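Side-chain contacts in alkylpurine DNA glycosylase AlkC (Pseudomonas fluorescens, PDB 5VHV), which excises alkylated purine bases from DNA as a base excision repair glycosylase that does not flip the damaged nucleotide out of the helix: residues 44-49 against 81-86; 198-201 against 206-209; 303-308 against 332-337. All coordinates share one frame; numbering follows the deposited sequence.

Contact 1 (44-49 against 81-86); sequences LSVMQR and SGFVSL. With 9B4 ((2R,5R,13R,16R)-9-(hydroxymethyl)-9-{[(2R)-2-hydroxypropoxy]methyl}-5,13-dimethyl-4,7,11,14-tetraoxaheptadecane-2,16-diol), chain L; nucleotides of chain D.
V46 meets F83 through one methyl: CG2 comes to the edge of the phenyl ring, near its plane, 3.4 Å from CE2, with CZ next nearest. M47 adds a looser Met-aromatic contact from an oblique direction, its SD lying 5.5 Å from the centroid of the F83 ring. With chi1 at -174° the F83 ring lies opposite the main-chain nitrogen, which brings CE2 and CZ to the V46 methyl while one face stays against L86. L86 CD1 rests over that face, offset toward the rim, and L86 CD2 packs on C15 of the bound polyether 9B4 at 3.8 Å.

The start of the helix also binds DNA. OP1 of DG8 of chain D accepts from S45 OG (2.7 Å) and from M47 N (3.1 Å), so one phosphate oxygen sits at the helix N-terminus, where the dipole would probably favour it. S45 and Q48 form a capping box, with a straight bond from S45 N to Q48 OE1 (2.8 Å) and a weak bond from Q48 N back to S45 OG. Within 81-86, S81 OG accepts from V84 N in an ST motif. The contact thus joins the first turn of helix 46-60 to the loop between helices 65-75 and 87-95, with W160 touching M47.

Contact 2 (198-201 against 206-209); sequences NDIT and EWVL
W207 is the first residue of 206-209 to reach across, and it meets I200 with the six-membered part of its indole. CZ3 lies 4.1 Å from I200 CD1, which approaches obliquely, while CE3 lies at the same separation from I200 CG2. The side chain thus lays its six-membered ring across the isoleucine at a slant. The polar end of the ring is held elsewhere: NE1 donates to E172, and the W207 side chain also touches P171 and A175.

V208 follows and makes the larger part of the contact, setting both of its methyls against 198-201. CG2 presses on I200 CG2 at 3.4 Å, tighter than usual for two carbons, and is also close to I200 CB and to T201 CG2. CG1 lies 3.7 Å from T201 CG2. One torsion of T201 (chi1 68°) both places CG2 against V208 and lets OG1 donate to N198 O at 2.7 Å, in the carbonyl plane on a lone pair. L178 of helix 175-181 also touches I200, and L233 of helix 231-235 touches T201.

The two segments therefore meet through carbon alone, at the short connection between consecutive helices 187-201 and 205-213 of the DNA alkylation repair family region. T201 OG1 is satisfied within its own segment, while N198 ND2 bonds to a DNA phosphate and D199 forms a salt bridge with R155, which implies a hydrophobic seam beside a DNA-binding surface.

Contact 3 (303-308 against 332-337); sequences AAKVFK and TTRKHY. With nucleotides of chain D; nucleotides of chain C.
A bend at chi3 (-53°) in R334, whose chain is otherwise extended as far as CD, brings NH2 up to both K305 and F307. K305 answers with its own bend at chi2 (63°), and its CE comes within 4.0 Å of R334 NH2, oblique to the guanidinium. F307 comes to meet R334 from the opposite direction. Its CZ lies over one face of the guanidinium, 4.1 Å from NH2, while that nitrogen sits at the edge of the phenyl ring, near its plane; the two planes are 85° apart.

Backbone amides flank this meeting and hold DNA. K308 N donates almost straight to OP1 of DG3 of chain D at 2.9 Å, an oxygen that also lies in the plane of the F307 ring at its edge. T333 N reaches OP2 of DC5 of chain D at 2.8 Å. On the second DNA strand, Y337 OH donates to OP2 of DT3 of chain C at 2.6 Å.

K305 NZ and R334 NH1 each form a salt bridge with a DNA phosphate, which would probably offset their positive charges, K305 NZ being 4.8 Å from R334 NH2. The chemistry is that of a cationic surface matched to the backbone of the duplex, where side chains from strand 305-314 and from the loop before strand 339-347 reach one another.

The three contacts follow one another along the chain and none touches another. Contacts 1 and 2 belong to the helical part of the protein, on opposite sides of the chain's centre, with their own centres 31 Å apart. Contact 3 belongs to the sheet domain, its centre 30 Å from that of contact 1 and 23 Å from that of contact 2. All three have residues bonded to DNA phosphates, so helical and sheet parts both grip the duplex. Only contact 1 contributes to the 9B4 pocket, through G82, F83 and L86; the side chain of K305 in contact 3 stays about 14 Å from that ligand.

Contact 1 (44-49 against 81-86)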
loop_
_atom_site.group_PDB
_atom_site.type_symbol
_atom_site.label_atom_id
_atom_site.label_comp_id
_atom_site.label_asym_id
_atom_site.label_seq_id
_atom_site.Cartn_x
_atom_site.Cartn_y
_atom_site.Cartn_z
ATOM N N LEU A 44 24.217 -5.022 1.291
ATOM C CA LEU A 44 22.989 -5.262 0.549
ATOM C C LEU A 44 21.774 -4.872 1.377
ATOM O O LEU A 44 21.668 -5.229 2.557
ATOM C CB LEU A 44 22.871 -6.731 0.137
ATOM C CG LEU A 44 24.006 -7.235 -0.767
ATOM C CD1 LEU A 44 23.760 -8.690 -1.116
ATOM C CD2 LEU A 44 24.131 -6.405 -2.035
ATOM N N SER A 45 20.851 -4.165 0.741
ATOM C CA SER A 45 19.544 -3.899 1.317
ATOM C C SER A 45 18.693 -5.165 1.271
ATOM O O SER A 45 19.073 -6.186 0.680
ATOM C CB SER A 45 18.861 -2.776 0.552
ATOM O OG SER A 45 18.407 -3.269 -0.709
ATOM N N VAL A 46 17.517 -5.106 1.893
ATOM C CA VAL A 46 16.701 -6.315 1.971
ATOM C C VAL A 46 16.309 -6.813 0.576
ATOM O O VAL A 46 16.371 -8.018 0.295
ATOM C CB VAL A 46 15.476 -6.094 2.878
ATOM C CG1 VAL A 46 14.477 -5.123 2.258
ATOM C CG2 VAL A 46 14.806 -7.428 3.144
ATOM N N MET A 47 15.926 -5.920 -0.333
ATOM C CA MET A 47 15.527 -6.414 -1.648
ATOM C C MET A 47 16.728 -6.790 -2.526
ATOM O O MET A 47 16.584 -7.647 -3.406
ATOM C CB MET A 47 14.643 -5.399 -2.364
ATOM C CG MET A 47 13.250 -5.190 -1.684
ATOM S SD MET A 47 12.263 -6.722 -1.586
ATOM C CE MET A 47 11.472 -6.684 -3.164
ATOM N N GLN A 48 17.900 -6.203 -2.281
ATOM C CA GLN A 48 19.123 -6.690 -2.913
ATOM C C GLN A 48 19.468 -8.099 -2.441
ATOM O O GLN A 48 19.943 -8.927 -3.231
ATOM C CB GLN A 48 20.280 -5.748 -2.611
ATOM C CG GLN A 48 20.264 -4.431 -3.349
ATOM C CD GLN A 48 21.441 -3.567 -2.935
ATOM O OE1 GLN A 48 21.561 -3.169 -1.773
ATOM N NE2 GLN A 48 22.347 -3.299 -3.873
ATOM N N ARG A 49 19.251 -8.386 -1.149
ATOM C CA ARG A 49 19.539 -9.720 -0.626
ATOM C C ARG A 49 18.575 -10.740 -1.203
ATOM O O ARG A 49 18.976 -11.852 -1.562
ATOM C CB ARG A 49 19.458 -9.731 0.917
ATOM C CG ARG A 49 20.517 -8.854 1.590
ATOM C CD ARG A 49 20.395 -8.820 3.107
ATOM N NE ARG A 49 21.344 -7.863 3.668
ATOM C CZ ARG A 49 21.924 -7.962 4.856
ATOM N NH1 ARG A 49 21.664 -8.979 5.666
ATOM N NH2 ARG A 49 22.749 -7.017 5.250
ATOM N N SER A 81 9.793 -18.650 6.117
ATOM C CA SER A 81 9.406 -17.241 6.035
ATOM C C SER A 81 8.729 -16.932 4.707
ATOM O O SER A 81 9.269 -17.243 3.643
ATOM C CB SER A 81 10.630 -16.340 6.202
ATOM O OG SER A 81 10.325 -15.017 5.773
ATOM N N GLY A 82 7.569 -16.275 4.777
ATOM C CA GLY A 82 6.883 -15.850 3.569
ATOM C C GLY A 82 7.597 -14.715 2.846
ATOM O O GLY A 82 7.632 -14.673 1.616
ATOM N N PHE A 83 8.192 -13.794 3.602
ATOM C CA PHE A 83 8.966 -12.721 2.985
ATOM C C PHE A 83 10.210 -13.274 2.299
ATOM O O PHE A 83 10.526 -12.892 1.167
ATOM C CB PHE A 83 9.338 -11.690 4.049
ATOM C CG PHE A 83 10.015 -10.488 3.490
ATOM C CD1 PHE A 83 9.277 -9.403 3.060
ATOM C CD2 PHE A 83 11.390 -10.458 3.347
ATOM C CE1 PHE A 83 9.914 -8.286 2.511
ATOM C CE2 PHE A 83 12.024 -9.350 2.808
ATOM C CZ PHE A 83 11.277 -8.264 2.393
ATOM N N VAL A 84 10.917 -14.200 2.949
ATOM C CA VAL A 84 12.085 -14.813 2.318
ATOM C C VAL A 84 11.695 -15.489 1.008
ATOM O O VAL A 84 12.457 -15.475 0.035
ATOM C CB VAL A 84 12.763 -15.798 3.286
ATOM C CG1 VAL A 84 13.748 -16.718 2.549
ATOM C CG2 VAL A 84 13.489 -15.023 4.369
ATOM N N SER A 85 10.496 -16.074 0.955
ATOM C CA SER A 85 10.040 -16.796 -0.224
ATOM C C SER A 85 9.864 -15.908 -1.451
ATOM O O SER A 85 9.660 -16.440 -2.551
ATOM C CB SER A 85 8.729 -17.516 0.093
ATOM O OG SER A 85 8.940 -18.414 1.189
ATOM N N LEU A 86 9.947 -14.586 -1.309
ATOM C CA LEU A 86 9.942 -13.709 -2.484
ATOM C C LEU A 86 11.030 -14.054 -3.499
ATOM O O LEU A 86 10.876 -13.712 -4.680
ATOM C CB LEU A 86 10.113 -12.242 -2.074
ATOM C CG LEU A 86 8.978 -11.593 -1.295
ATOM C CD1 LEU A 86 9.398 -10.232 -0.730
ATOM C CD2 LEU A 86 7.753 -11.456 -2.154
HETATM C C01 9B4 L . 9.104 0.135 5.581
HETATM C C02 9B4 L . 7.934 -0.832 5.397
HETATM C C03 9B4 L . 8.410 -2.242 5.689
HETATM C C05 9B4 L . 7.859 -4.481 5.617
HETATM C C06 9B4 L . 6.763 -5.479 5.976
HETATM C C07 9B4 L . 5.614 -5.392 4.979
HETATM C C09 9B4 L . 5.046 -5.578 2.721
HETATM C C10 9B4 L . 5.220 -6.595 1.591
HETATM C C12 9B4 L . 5.400 -8.931 1.173
HETATM C C13 9B4 L . 4.936 -10.286 1.718
HETATM C C15 9B4 L . 5.634 -11.416 0.964
HETATM C C16 9B4 L . 6.582 -6.341 0.960
HETATM C C17 9B4 L . 6.165 -5.203 7.363
HETATM C C23 9B4 L . 7.440 -6.849 5.860
HETATM C C25 9B4 L . 7.436 -8.478 7.480
HETATM C C26 9B4 L . 7.027 -9.920 7.739
HETATM C C27 9B4 L . 6.038 -10.438 6.688
HETATM C C34 9B4 L . 6.176 -0.270 3.900
HETATM C C35 9B4 L . 5.366 -1.169 2.980
HETATM C C37 9B4 L . 4.202 -0.341 2.432
HETATM O O04 9B4 L . 7.369 -3.173 5.502
HETATM O O08 9B4 L . 6.047 -5.734 3.697
HETATM O O11 9B4 L . 5.139 -7.904 2.096
HETATM O O14 9B4 L . 5.254 -10.391 3.077
HETATM O O18 9B4 L . 7.128 -5.072 8.379
HETATM O O24 9B4 L . 6.702 -7.878 6.434
HETATM O O28 9B4 L . 8.211 -10.661 7.687
HETATM O O33 9B4 L . 7.454 -0.813 4.087
HETATM O O36 9B4 L . 6.189 -1.638 1.945
ATOM P P DG D 8 15.417 -1.544 0.055
ATOM O OP1 DG D 8 15.738 -2.855 -0.542
ATOM O OP2 DG D 8 16.474 -0.578 0.435
ATOM O "O5'" DG D 8 14.431 -0.725 -0.892
ATOM C "C5'" DG D 8 13.261 -1.346 -1.349
ATOM C "C4'" DG D 8 12.384 -0.338 -2.038
ATOM O "O4'" DG D 8 11.915 0.625 -1.073
ATOM C "C3'" DG D 8 13.097 0.477 -3.136
ATOM O "O3'" DG D 8 12.482 0.220 -4.349
ATOM C "C2'" DG D 8 12.951 1.930 -2.675
ATOM C "C1'" DG D 8 11.763 1.850 -1.742
ATOM N N9 DG D 8 11.667 2.926 -0.769
ATOM C C8 DG D 8 12.605 3.311 0.179
ATOM N N7 DG D 8 12.212 4.318 0.914
ATOM C C5 DG D 8 10.935 4.626 0.405
ATOM C C6 DG D 8 10.019 5.627 0.793
ATOM O O6 DG D 8 10.146 6.487 1.678
ATOM N N1 DG D 8 8.858 5.590 0.015
ATOM C C2 DG D 8 8.620 4.692 -0.995
ATOM N N2 DG D 8 7.453 4.794 -1.613
ATOM N N3 DG D 8 9.476 3.745 -1.369
ATOM C C4 DG D 8 10.600 3.774 -0.620
#

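Contact 2 (198-201 against 206-209)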
loop_
_atom_site.group_PDB
_atom_site.type_symbol
_atom_site.label_atom_id
_atom_site.label_comp_id
_atom_site.label_asym_id
_atom_site.label_seq_id
_atom_site.Cartn_x
_atom_site.Cartn_y
_atom_site.Cartn_z
ATOM N N ASN A 198 -7.161 3.565 -5.293
ATOM C CA ASN A 198 -6.521 4.765 -4.758
ATOM C C ASN A 198 -5.321 5.181 -5.613
ATOM O O ASN A 198 -5.144 6.370 -5.902
ATOM C CB ASN A 198 -6.128 4.524 -3.293
ATOM C CG ASN A 198 -5.478 5.720 -2.658
ATOM O OD1 ASN A 198 -6.060 6.804 -2.605
ATOM N ND2 ASN A 198 -4.281 5.528 -2.140
ATOM N N ASP A 199 -4.494 4.226 -6.049
ATOM C CA ASP A 199 -3.438 4.550 -7.020
ATOM C C ASP A 199 -3.998 5.310 -8.226
ATOM O O ASP A 199 -3.403 6.279 -8.705
ATOM C CB ASP A 199 -2.750 3.286 -7.561
ATOM C CG ASP A 199 -1.831 2.579 -6.575
ATOM O OD1 ASP A 199 -1.620 2.993 -5.416
ATOM O OD2 ASP A 199 -1.284 1.553 -7.031
ATOM N N ILE A 200 -5.100 4.818 -8.790
ATOM C CA ILE A 200 -5.655 5.440 -9.990
ATOM C C ILE A 200 -6.073 6.865 -9.694
ATOM O O ILE A 200 -5.956 7.742 -10.561
ATOM C CB ILE A 200 -6.837 4.622 -10.543
ATOM C CG1 ILE A 200 -6.377 3.203 -10.907
ATOM C CG2 ILE A 200 -7.455 5.299 -11.767
ATOM C CD1 ILE A 200 -7.523 2.286 -11.301
ATOM N N THR A 201 -6.553 7.129 -8.474
ATOM C CA THR A 201 -7.032 8.472 -8.195
ATOM C C THR A 201 -5.910 9.491 -8.275
ATOM O O THR A 201 -6.199 10.689 -8.392
ATOM C CB THR A 201 -7.731 8.615 -6.822
ATOM O OG1 THR A 201 -6.804 8.469 -5.739
ATOM C CG2 THR A 201 -8.900 7.664 -6.658
ATOM N N GLU A 206 -11.379 11.426 -11.776
ATOM C CA GLU A 206 -12.755 11.413 -12.267
ATOM C C GLU A 206 -13.163 10.032 -12.742
ATOM O O GLU A 206 -14.337 9.659 -12.630
ATOM C CB GLU A 206 -12.923 12.421 -13.404
ATOM C CG GLU A 206 -12.736 13.867 -12.972
ATOM C CD GLU A 206 -12.762 14.847 -14.135
ATOM O OE1 GLU A 206 -12.602 14.413 -15.295
ATOM O OE2 GLU A 206 -12.945 16.058 -13.884
ATOM N N TRP A 207 -12.213 9.264 -13.273
ATOM C CA TRP A 207 -12.529 7.915 -13.726
ATOM C C TRP A 207 -12.940 7.029 -12.558
ATOM O O TRP A 207 -13.913 6.270 -12.656
ATOM C CB TRP A 207 -11.332 7.310 -14.461
ATOM C CG TRP A 207 -11.634 5.990 -15.079
ATOM C CD1 TRP A 207 -12.042 5.762 -16.370
ATOM C CD2 TRP A 207 -11.546 4.705 -14.454
ATOM N NE1 TRP A 207 -12.214 4.418 -16.576
ATOM C CE2 TRP A 207 -11.926 3.746 -15.417
ATOM C CE3 TRP A 207 -11.195 4.272 -13.176
ATOM C CZ2 TRP A 207 -11.968 2.382 -15.135
ATOM C CZ3 TRP A 207 -11.236 2.916 -12.896
ATOM C CH2 TRP A 207 -11.619 1.986 -13.879
ATOM N N VAL A 208 -12.213 7.114 -11.442
ATOM C CA VAL A 208 -12.572 6.348 -10.252
ATOM C C VAL A 208 -13.910 6.824 -9.693
ATOM O O VAL A 208 -14.743 6.015 -9.277
ATOM C CB VAL A 208 -11.458 6.457 -9.196
ATOM C CG1 VAL A 208 -11.884 5.806 -7.885
ATOM C CG2 VAL A 208 -10.145 5.862 -9.704
ATOM N N LEU A 209 -14.128 8.140 -9.654
ATOM C CA LEU A 209 -15.377 8.668 -9.117
ATOM C C LEU A 209 -16.560 8.202 -9.949
ATOM O O LEU A 209 -17.573 7.742 -9.411
ATOM C CB LEU A 209 -15.326 10.196 -9.061
ATOM C CG LEU A 209 -14.342 10.752 -8.025
ATOM C CD1 LEU A 209 -14.005 12.220 -8.358
ATOM C CD2 LEU A 209 -14.911 10.634 -6.616
#

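Contact 3 (303-308 against 332-337)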
loop_
_atom_site.group_PDB
_atom_site.type_symbol
_atom_site.label_atom_id
_atom_site.label_comp_id
_atom_site.label_asym_id
_atom_site.label_seq_id
_atom_site.Cartn_x
_atom_site.Cartn_y
_atom_site.Cartn_z
ATOM N N ALA A 303 2.664 21.580 0.901
ATOM C CA ALA A 303 1.217 21.533 0.750
ATOM C C ALA A 303 0.610 21.151 2.088
ATOM O O ALA A 303 1.204 20.408 2.870
ATOM C CB ALA A 303 0.790 20.527 -0.325
ATOM N N ALA A 304 -0.564 21.694 2.371
ATOM C CA ALA A 304 -1.301 21.288 3.556
ATOM C C ALA A 304 -1.322 19.763 3.675
ATOM O O ALA A 304 -1.695 19.062 2.734
ATOM C CB ALA A 304 -2.729 21.827 3.478
ATOM N N LYS A 305 -0.925 19.248 4.830
ATOM C CA LYS A 305 -0.871 17.797 5.045
ATOM C C LYS A 305 -2.075 17.404 5.891
ATOM O O LYS A 305 -2.204 17.858 7.035
ATOM C CB LYS A 305 0.431 17.371 5.732
ATOM C CG LYS A 305 0.433 15.935 6.274
ATOM C CD LYS A 305 0.273 14.881 5.176
ATOM C CE LYS A 305 0.337 13.457 5.740
ATOM N NZ LYS A 305 0.154 12.451 4.653
ATOM N N VAL A 306 -2.926 16.541 5.345
ATOM C CA VAL A 306 -4.202 16.196 5.962
ATOM C C VAL A 306 -4.046 14.924 6.785
ATOM O O VAL A 306 -3.524 13.900 6.292
ATOM C CB VAL A 306 -5.299 16.016 4.898
ATOM C CG1 VAL A 306 -6.613 15.589 5.554
ATOM C CG2 VAL A 306 -5.502 17.309 4.106
ATOM N N PHE A 307 -4.524 14.990 8.030
ATOM C CA PHE A 307 -4.625 13.848 8.926
ATOM C C PHE A 307 -6.089 13.565 9.241
ATOM O O PHE A 307 -6.917 14.480 9.347
ATOM C CB PHE A 307 -3.846 14.128 10.215
ATOM C CG PHE A 307 -2.371 14.281 10.009
ATOM C CD1 PHE A 307 -1.598 13.194 9.666
ATOM C CD2 PHE A 307 -1.754 15.511 10.163
ATOM C CE1 PHE A 307 -0.215 13.329 9.464
ATOM C CE2 PHE A 307 -0.367 15.636 9.979
ATOM C CZ PHE A 307 0.383 14.571 9.646
ATOM N N LYS A 308 -6.395 12.287 9.433
ATOM C CA LYS A 308 -7.754 11.880 9.734
ATOM C C LYS A 308 -8.077 12.143 11.196
ATOM O O LYS A 308 -7.247 11.913 12.080
ATOM C CB LYS A 308 -7.943 10.397 9.445
ATOM C CG LYS A 308 -7.571 9.991 8.028
ATOM C CD LYS A 308 -8.449 10.719 6.987
ATOM C CE LYS A 308 -9.908 10.291 7.096
ATOM N NZ LYS A 308 -10.820 11.017 6.124
ATOM N N THR A 332 11.999 9.708 10.150
ATOM C CA THR A 332 12.543 9.372 8.846
ATOM C C THR A 332 11.756 10.048 7.741
ATOM O O THR A 332 12.335 10.575 6.785
ATOM C CB THR A 332 12.545 7.864 8.644
ATOM O OG1 THR A 332 13.297 7.262 9.694
ATOM C CG2 THR A 332 13.178 7.523 7.327
ATOM N N THR A 333 10.439 10.055 7.858
ATOM C CA THR A 333 9.604 10.532 6.769
ATOM C C THR A 333 9.272 12.017 6.855
ATOM O O THR A 333 8.600 12.516 5.955
ATOM C CB THR A 333 8.293 9.729 6.693
ATOM O OG1 THR A 333 7.619 10.014 5.446
ATOM C CG2 THR A 333 7.368 10.047 7.871
ATOM N N ARG A 334 9.714 12.735 7.887
ATOM C CA ARG A 334 9.419 14.172 7.965
ATOM C C ARG A 334 10.416 14.855 8.888
ATOM O O ARG A 334 10.445 14.572 10.091
ATOM C CB ARG A 334 7.986 14.412 8.458
ATOM C CG ARG A 334 7.520 15.864 8.340
ATOM C CD ARG A 334 6.038 16.076 8.717
ATOM N NE ARG A 334 5.169 15.188 7.973
ATOM C CZ ARG A 334 4.510 14.140 8.477
ATOM N NH1 ARG A 334 4.551 13.858 9.766
ATOM N NH2 ARG A 334 3.792 13.363 7.678
ATOM N N LYS A 335 11.211 15.767 8.326
ATOM C CA LYS A 335 12.020 16.697 9.101
ATOM C C LYS A 335 11.243 17.996 9.292
ATOM O O LYS A 335 10.474 18.411 8.419
ATOM C CB LYS A 335 13.347 16.977 8.392
ATOM C CG LYS A 335 14.284 17.910 9.150
ATOM C CD LYS A 335 15.690 17.898 8.530
ATOM C CE LYS A 335 16.523 19.097 8.948
ATOM N NZ LYS A 335 16.900 19.095 10.386
ATOM N N HIS A 336 11.441 18.627 10.446
ATOM C CA HIS A 336 10.719 19.840 10.796
ATOM C C HIS A 336 11.663 21.033 10.836
ATOM O O HIS A 336 12.879 20.904 11.025
ATOM C CB HIS A 336 9.999 19.705 12.143
ATOM C CG HIS A 336 9.023 18.570 12.176
ATOM N ND1 HIS A 336 9.425 17.255 12.292
ATOM C CD2 HIS A 336 7.676 18.542 12.050
ATOM C CE1 HIS A 336 8.366 16.465 12.251
ATOM N NE2 HIS A 336 7.289 17.219 12.119
ATOM N N TYR A 337 11.061 22.207 10.656
ATOM C CA TYR A 337 11.780 23.462 10.568
ATOM C C TYR A 337 11.051 24.495 11.411
ATOM O O TYR A 337 9.815 24.466 11.492
ATOM C CB TYR A 337 11.862 23.904 9.117
ATOM C CG TYR A 337 12.582 22.872 8.276
ATOM C CD1 TYR A 337 11.910 21.776 7.763
ATOM C CD2 TYR A 337 13.944 22.983 8.039
ATOM C CE1 TYR A 337 12.578 20.819 6.998
ATOM C CE2 TYR A 337 14.618 22.041 7.290
ATOM C CZ TYR A 337 13.926 20.956 6.770
ATOM O OH TYR A 337 14.597 20.016 6.017
ATOM P P DC D 5 9.073 7.482 10.806
ATOM O OP1 DC D 5 10.063 7.657 11.871
ATOM O OP2 DC D 5 9.061 8.241 9.550
ATOM O "O5'" DC D 5 9.286 6.032 10.150
ATOM C "C5'" DC D 5 9.372 4.891 10.973
ATOM C "C4'" DC D 5 9.300 3.636 10.112
ATOM O "O4'" DC D 5 7.975 3.519 9.566
ATOM C "C3'" DC D 5 10.246 3.635 8.890
ATOM O "O3'" DC D 5 11.223 2.645 9.034
ATOM C "C2'" DC D 5 9.335 3.348 7.687
ATOM C "C1'" DC D 5 8.094 2.782 8.369
ATOM N N1 DC D 5 6.839 2.903 7.624
ATOM C C2 DC D 5 6.028 1.763 7.480
ATOM O O2 DC D 5 6.409 0.677 7.998
ATOM N N3 DC D 5 4.870 1.871 6.793
ATOM C C4 DC D 5 4.507 3.056 6.278
ATOM N N4 DC D 5 3.346 3.130 5.596
ATOM C C5 DC D 5 5.322 4.225 6.423
ATOM C C6 DC D 5 6.465 4.103 7.098
ATOM P P DG D 3 -3.800 9.088 9.123
ATOM O OP1 DG D 3 -4.164 10.500 9.332
ATOM O OP2 DG D 3 -3.734 8.485 7.768
ATOM O "O5'" DG D 3 -2.378 8.811 9.734
ATOM C "C5'" DG D 3 -1.984 9.377 10.995
ATOM C "C4'" DG D 3 -0.545 9.031 11.303
ATOM O "O4'" DG D 3 -0.422 7.623 11.676
ATOM C "C3'" DG D 3 0.451 9.235 10.154
ATOM O "O3'" DG D 3 1.627 9.818 10.709
ATOM C "C2'" DG D 3 0.641 7.818 9.570
ATOM C "C1'" DG D 3 0.461 6.923 10.800
ATOM N N9 DG D 3 -0.164 5.615 10.568
ATOM C C8 DG D 3 -1.251 5.333 9.777
ATOM N N7 DG D 3 -1.619 4.072 9.824
ATOM C C5 DG D 3 -0.750 3.502 10.734
ATOM C C6 DG D 3 -0.664 2.168 11.190
ATOM O O6 DG D 3 -1.392 1.205 10.893
ATOM N N1 DG D 3 0.365 2.003 12.110
ATOM C C2 DG D 3 1.208 2.991 12.523
ATOM N N2 DG D 3 2.156 2.632 13.400
ATOM N N3 DG D 3 1.145 4.256 12.093
ATOM C C4 DG D 3 0.144 4.434 11.209
ATOM P P DT C 3 12.649 19.233 3.373
ATOM O OP1 DT C 3 12.153 20.630 3.441
ATOM O OP2 DT C 3 13.052 18.469 4.558
ATOM O "O5'" DT C 3 11.621 18.289 2.609
ATOM C "C5'" DT C 3 11.009 18.773 1.459
ATOM C "C4'" DT C 3 10.169 17.707 0.795
ATOM O "O4'" DT C 3 11.008 16.643 0.314
ATOM C "C3'" DT C 3 9.153 17.017 1.703
ATOM O "O3'" DT C 3 7.889 17.620 1.544
ATOM C "C2'" DT C 3 9.179 15.541 1.250
ATOM C "C1'" DT C 3 10.172 15.542 0.089
ATOM N N1 DT C 3 11.042 14.338 -0.039
ATOM C C2 DT C 3 10.870 13.503 -1.125
ATOM O O2 DT C 3 9.985 13.655 -1.946
ATOM N N3 DT C 3 11.753 12.462 -1.192
ATOM C C4 DT C 3 12.782 12.184 -0.322
ATOM O O4 DT C 3 13.521 11.218 -0.476
ATOM C C5 DT C 3 12.925 13.114 0.784
ATOM C C7 DT C 3 13.997 12.916 1.800
ATOM C C6 DT C 3 12.063 14.137 0.864
#